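Long-range contacts in putative flagellar protein FliS (Parabacteroides merdae ATCC 43184, PDB 4YOK), which is of unknown function but pairs a prealbumin-like (transthyretin-like) N-terminal domain with a second all-beta domain: residues Lys130-Leu136 with Arg184-Asn190; Leu150-Phe155 with Ala167-Asn172. All blocks are in the same frame, centred on the assembly; numbering follows the deposited sequence.

Contact 1: residues Lys130-Leu136 with Arg184-Asn190; sequences KISRVML and RVGVLAN
A classic beta bulge near one end of an antiparallel strand pair joins 130-136 to 184-190: S132 and R133 both face L188, and their two amides converge on its carbonyl. The S132 N bond to L188 O is short at 2.7 Å, with the donor in the carbonyl plane, whereas the bond from R133 N is weak at 3.3 Å. Past the bulge the ladder is regular. L188 N returns to R133 O at 3.0 Å, almost straight (177°), and M135 and G186 exchange a reciprocal pair of amide-carbonyl bonds. These are the two middle strands, 131-139 and 182-189, of a four-stranded antiparallel sheet in the C-terminal domain, whose sequence family is placed in the E-set clan. V134 with V187 and L136 with V185 stand side by side on one face, V134 CG2 lying 4.1 Å from V187 CG2; that face packs on strands 102-111 and 115-124, where F120 and I122 cover V134. On the other face, the L188 methyl CD2 sits over the centre of the R133 guanidinium, 3.7 Å from R133 CZ. R133 gets there with CG wedged between its backbone N and carbonyl carbon (chi1 62°) and the chain then extended to NE. The selenomethionine M135 bends at chi3 (-81°), swinging CE over the backbone of G186, 4.1 Å from G186 CA, where there is no side chain in its way. At the bulged end N190 N donates to K130 O at 2.8 Å, and a water accepts from K130 N while donating to N190 O.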
# COMPACT_ATOMS: atom_id res chain seq x y z
N LYS A 130 -13.67 -5.24 -10.07
CA LYS A 130 -13.80 -6.66 -9.79
C LYS A 130 -12.54 -7.14 -9.07
O LYS A 130 -11.45 -6.67 -9.40
CB LYS A 130 -14.00 -7.48 -11.08
CG LYS A 130 -15.29 -7.17 -11.87
CD LYS A 130 -16.57 -7.60 -11.13
CE LYS A 130 -17.83 -7.21 -11.86
NZ LYS A 130 -18.16 -8.15 -12.96
N ILE A 131 -12.69 -8.12 -8.18
CA ILE A 131 -11.52 -8.65 -7.45
C ILE A 131 -10.81 -9.71 -8.31
O ILE A 131 -11.45 -10.63 -8.80
CB ILE A 131 -11.90 -9.24 -6.06
CG1 ILE A 131 -12.56 -8.19 -5.14
CG2 ILE A 131 -10.69 -9.92 -5.38
CD1 ILE A 131 -13.31 -8.76 -3.96
N SER A 132 -9.49 -9.55 -8.50
CA SER A 132 -8.66 -10.51 -9.24
C SER A 132 -8.19 -11.63 -8.27
O SER A 132 -8.41 -12.82 -8.52
CB SER A 132 -7.46 -9.80 -9.87
OG SER A 132 -6.58 -10.75 -10.45
N ARG A 133 -7.63 -11.22 -7.11
CA ARG A 133 -7.23 -12.19 -6.10
C ARG A 133 -7.14 -11.55 -4.73
O ARG A 133 -6.96 -10.34 -4.61
CB ARG A 133 -5.89 -12.90 -6.45
CG ARG A 133 -4.68 -12.01 -6.56
CD ARG A 133 -3.46 -12.87 -6.83
NE ARG A 133 -2.25 -12.06 -6.92
CZ ARG A 133 -1.62 -11.76 -8.06
NH1 ARG A 133 -2.08 -12.22 -9.22
NH2 ARG A 133 -0.53 -11.02 -8.05
N VAL A 134 -7.30 -12.40 -3.72
CA VAL A 134 -7.14 -12.07 -2.31
C VAL A 134 -5.95 -12.90 -1.81
O VAL A 134 -5.85 -14.10 -2.13
CB VAL A 134 -8.45 -12.31 -1.53
CG1 VAL A 134 -8.25 -12.06 -0.04
CG2 VAL A 134 -9.57 -11.42 -2.07
N MSE A 135 -5.07 -12.29 -1.04
CA MSE A 135 -3.85 -12.95 -0.58
C MSE A 135 -3.72 -12.92 0.94
O MSE A 135 -3.92 -11.87 1.56
CB MSE A 135 -2.59 -12.29 -1.20
CG MSE A 135 -2.60 -12.33 -2.73
SE MSE A 135 -1.17 -11.21 -3.42
CE MSE A 135 -2.17 -9.47 -3.24
N LEU A 136 -3.40 -14.08 1.52
CA LEU A 136 -3.13 -14.26 2.94
C LEU A 136 -1.63 -14.38 3.04
O LEU A 136 -1.04 -15.21 2.35
CB LEU A 136 -3.86 -15.49 3.50
CG LEU A 136 -5.20 -15.21 4.19
CD1 LEU A 136 -6.19 -14.48 3.29
CD2 LEU A 136 -5.79 -16.46 4.81
N ARG A 184 -0.62 -10.20 7.13
CA ARG A 184 -1.23 -9.16 6.30
C ARG A 184 -2.18 -9.80 5.30
O ARG A 184 -2.00 -10.96 4.93
CB ARG A 184 -0.13 -8.34 5.55
CG ARG A 184 -0.54 -6.89 5.26
CD ARG A 184 0.57 -6.16 4.51
NE ARG A 184 0.41 -4.69 4.53
CZ ARG A 184 1.07 -3.85 3.73
NH1 ARG A 184 1.94 -4.31 2.84
NH2 ARG A 184 0.84 -2.54 3.81
N VAL A 185 -3.16 -9.02 4.83
CA VAL A 185 -4.01 -9.52 3.76
C VAL A 185 -3.93 -8.51 2.61
O VAL A 185 -3.69 -7.32 2.86
CB VAL A 185 -5.46 -9.89 4.14
CG1 VAL A 185 -5.49 -11.12 5.05
CG2 VAL A 185 -6.20 -8.71 4.76
N GLY A 186 -4.11 -8.99 1.39
CA GLY A 186 -4.07 -8.14 0.20
C GLY A 186 -5.24 -8.40 -0.73
O GLY A 186 -5.76 -9.51 -0.76
N VAL A 187 -5.68 -7.36 -1.45
CA VAL A 187 -6.76 -7.44 -2.43
C VAL A 187 -6.28 -6.73 -3.70
O VAL A 187 -5.95 -5.54 -3.68
CB VAL A 187 -8.12 -6.88 -1.93
CG1 VAL A 187 -9.17 -6.87 -3.05
CG2 VAL A 187 -8.63 -7.68 -0.72
N LEU A 188 -6.22 -7.48 -4.79
CA LEU A 188 -5.84 -6.99 -6.11
C LEU A 188 -7.08 -6.92 -7.00
O LEU A 188 -7.81 -7.90 -7.12
CB LEU A 188 -4.78 -7.93 -6.74
CG LEU A 188 -4.33 -7.58 -8.17
CD1 LEU A 188 -3.43 -6.33 -8.16
CD2 LEU A 188 -3.59 -8.77 -8.80
N ALA A 189 -7.30 -5.77 -7.63
CA ALA A 189 -8.40 -5.51 -8.56
C ALA A 189 -8.02 -5.93 -9.96
O ALA A 189 -6.85 -5.79 -10.35
CB ALA A 189 -8.71 -4.02 -8.54
N ASN A 190 -9.01 -6.41 -10.76
CA ASN A 190 -8.83 -6.68 -12.19
C ASN A 190 -8.29 -5.42 -12.86
O ASN A 190 -8.83 -4.33 -12.63
CB ASN A 190 -10.19 -7.06 -12.85
CG ASN A 190 -10.59 -8.50 -12.73
OD1 ASN A 190 -9.95 -9.29 -12.07
ND2 ASN A 190 -11.67 -8.87 -13.40
O HOH W 1 -11.38 -3.95 -11.75

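Contact 2: residues Leu150-Phe155 with Ala167-Asn172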
# COMPACT_ATOMS: atom_id res chain seq x y z
N LEU A 150 7.08 -14.98 3.86
CA LEU A 150 7.51 -16.33 4.20
C LEU A 150 6.45 -17.35 3.76
O LEU A 150 6.74 -18.54 3.57
CB LEU A 150 7.69 -16.36 5.73
CG LEU A 150 8.49 -17.49 6.30
CD1 LEU A 150 9.96 -17.27 6.05
CD2 LEU A 150 8.25 -17.58 7.80
N TYR A 151 5.19 -16.89 3.64
CA TYR A 151 4.05 -17.72 3.26
C TYR A 151 3.03 -16.86 2.55
O TYR A 151 2.76 -15.74 3.00
CB TYR A 151 3.39 -18.38 4.51
CG TYR A 151 2.14 -19.16 4.19
CD1 TYR A 151 2.21 -20.51 3.83
CD2 TYR A 151 0.88 -18.56 4.23
CE1 TYR A 151 1.06 -21.23 3.51
CE2 TYR A 151 -0.28 -19.28 3.91
CZ TYR A 151 -0.18 -20.61 3.54
OH TYR A 151 -1.30 -21.35 3.22
N ARG A 152 2.46 -17.40 1.46
CA ARG A 152 1.44 -16.71 0.68
C ARG A 152 0.45 -17.74 0.19
O ARG A 152 0.88 -18.78 -0.34
CB ARG A 152 2.08 -15.94 -0.51
CG ARG A 152 1.03 -15.35 -1.48
CD ARG A 152 1.68 -14.49 -2.57
NE ARG A 152 0.78 -14.31 -3.71
CZ ARG A 152 1.13 -13.74 -4.86
NH1 ARG A 152 2.35 -13.24 -5.01
NH2 ARG A 152 0.27 -13.68 -5.87
N GLN A 153 -0.84 -17.45 0.34
CA GLN A 153 -1.90 -18.29 -0.23
C GLN A 153 -2.91 -17.38 -0.91
O GLN A 153 -3.45 -16.49 -0.25
CB GLN A 153 -2.58 -19.18 0.84
CG GLN A 153 -3.72 -20.08 0.25
CD GLN A 153 -3.19 -21.11 -0.72
OE1 GLN A 153 -2.16 -21.76 -0.48
NE2 GLN A 153 -3.80 -21.21 -1.88
N ASP A 154 -3.16 -17.61 -2.21
CA ASP A 154 -4.13 -16.82 -2.98
C ASP A 154 -5.47 -17.50 -3.06
O ASP A 154 -5.56 -18.73 -3.05
CB ASP A 154 -3.62 -16.58 -4.41
CG ASP A 154 -2.34 -15.75 -4.51
OD1 ASP A 154 -1.86 -15.26 -3.45
OD2 ASP A 154 -1.84 -15.59 -5.62
N PHE A 155 -6.53 -16.67 -3.14
CA PHE A 155 -7.95 -17.07 -3.29
C PHE A 155 -8.45 -16.26 -4.48
O PHE A 155 -8.30 -15.03 -4.50
CB PHE A 155 -8.73 -16.81 -1.98
CG PHE A 155 -8.24 -17.60 -0.78
CD1 PHE A 155 -7.16 -17.15 -0.01
CD2 PHE A 155 -8.81 -18.83 -0.45
CE1 PHE A 155 -6.68 -17.91 1.06
CE2 PHE A 155 -8.33 -19.58 0.63
CZ PHE A 155 -7.27 -19.11 1.39
N ALA A 167 -6.04 -20.62 5.55
CA ALA A 167 -4.93 -21.10 4.71
C ALA A 167 -4.16 -22.15 5.48
O ALA A 167 -3.84 -21.93 6.66
CB ALA A 167 -4.03 -19.94 4.30
N ASP A 168 -3.89 -23.29 4.84
CA ASP A 168 -3.20 -24.40 5.51
C ASP A 168 -1.70 -24.10 5.62
O ASP A 168 -0.99 -24.11 4.62
CB ASP A 168 -3.43 -25.70 4.73
CG ASP A 168 -2.92 -26.95 5.41
OD1 ASP A 168 -2.30 -26.83 6.49
OD2 ASP A 168 -3.22 -28.04 4.92
N ILE A 169 -1.22 -23.84 6.85
CA ILE A 169 0.20 -23.56 7.09
C ILE A 169 0.90 -24.78 7.73
O ILE A 169 2.06 -24.67 8.12
CB ILE A 169 0.36 -22.28 7.97
CG1 ILE A 169 -0.31 -22.49 9.35
CG2 ILE A 169 -0.15 -21.01 7.23
CD1 ILE A 169 0.05 -21.37 10.47
N SER A 170 0.19 -25.91 7.88
CA SER A 170 0.78 -27.11 8.51
C SER A 170 1.98 -27.62 7.69
O SER A 170 2.03 -27.44 6.48
CB SER A 170 -0.27 -28.20 8.66
OG SER A 170 -0.67 -28.65 7.37
N GLY A 171 2.96 -28.20 8.37
CA GLY A 171 4.16 -28.69 7.69
C GLY A 171 5.14 -27.62 7.22
O GLY A 171 6.25 -27.96 6.81
N ASN A 172 4.75 -26.31 7.28
CA ASN A 172 5.63 -25.20 6.90
C ASN A 172 6.59 -24.93 8.07
O ASN A 172 6.21 -24.29 9.07
CB ASN A 172 4.84 -23.95 6.53
CG ASN A 172 5.68 -22.88 5.89
OD1 ASN A 172 6.70 -22.43 6.44
ND2 ASN A 172 5.29 -22.47 4.71
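Y151 reaches across from strand 151-155 to the end of strand 161-168 and the turn that follows, and its ring carries most of the contact. From CB the side chain sets out toward 167-172, with CG anti to the backbone N (chi1 175°). Along one flank of the ring, CD1 comes within 3.8 Å of N172 ND2, at the ring edge, the amide plane turned 73° from the ring. CE2, on the other flank, meets A167 CB at 3.8 Å. I169 CG2 lies over the middle of one face, 3.7 Å from the ring centroid and 12° off its normal, a CH-pi contact. At the tip, OH lies 3.3 Å from A167 CB and 3.1 Å from D168 O. Without the ring, as with an alanine here, I169 CG2 would probably lose its aromatic partner and a gap would open between the strand and the turn. A167 CB also meets Q153 CB, at 3.8 Å. The chain past D168 is shaped by an Asx turn, S170 N to D168 OD1, and a type II turn from I169 to N172. N172 then N-caps helix 173-177 through OD1 and I175 N; I175 touches both Y151 and I169, while A167 also packs on L136 of strand 131-139.

The two contacts lie on the same side of the chain's centre, their own centres about 15 Å apart, and both belong to the C-terminal domain. Along the chain the order is 130-136, 150-155, 167-172, 184-190, so contact 2 falls wholly between the two halves of contact 1. Strand 131-139 connects them: it pairs with 182-189 on one side and with the outermost strand 151-155 on the other, where V134 O meets F155 N and L136 N meets Q153 O in probable hydrogen bonds. Contact 1 thus builds the interior of one sheet, while contact 2 ties its edge to the end of strand 161-168 and the turn after it, so that the two sheets also meet at their margin.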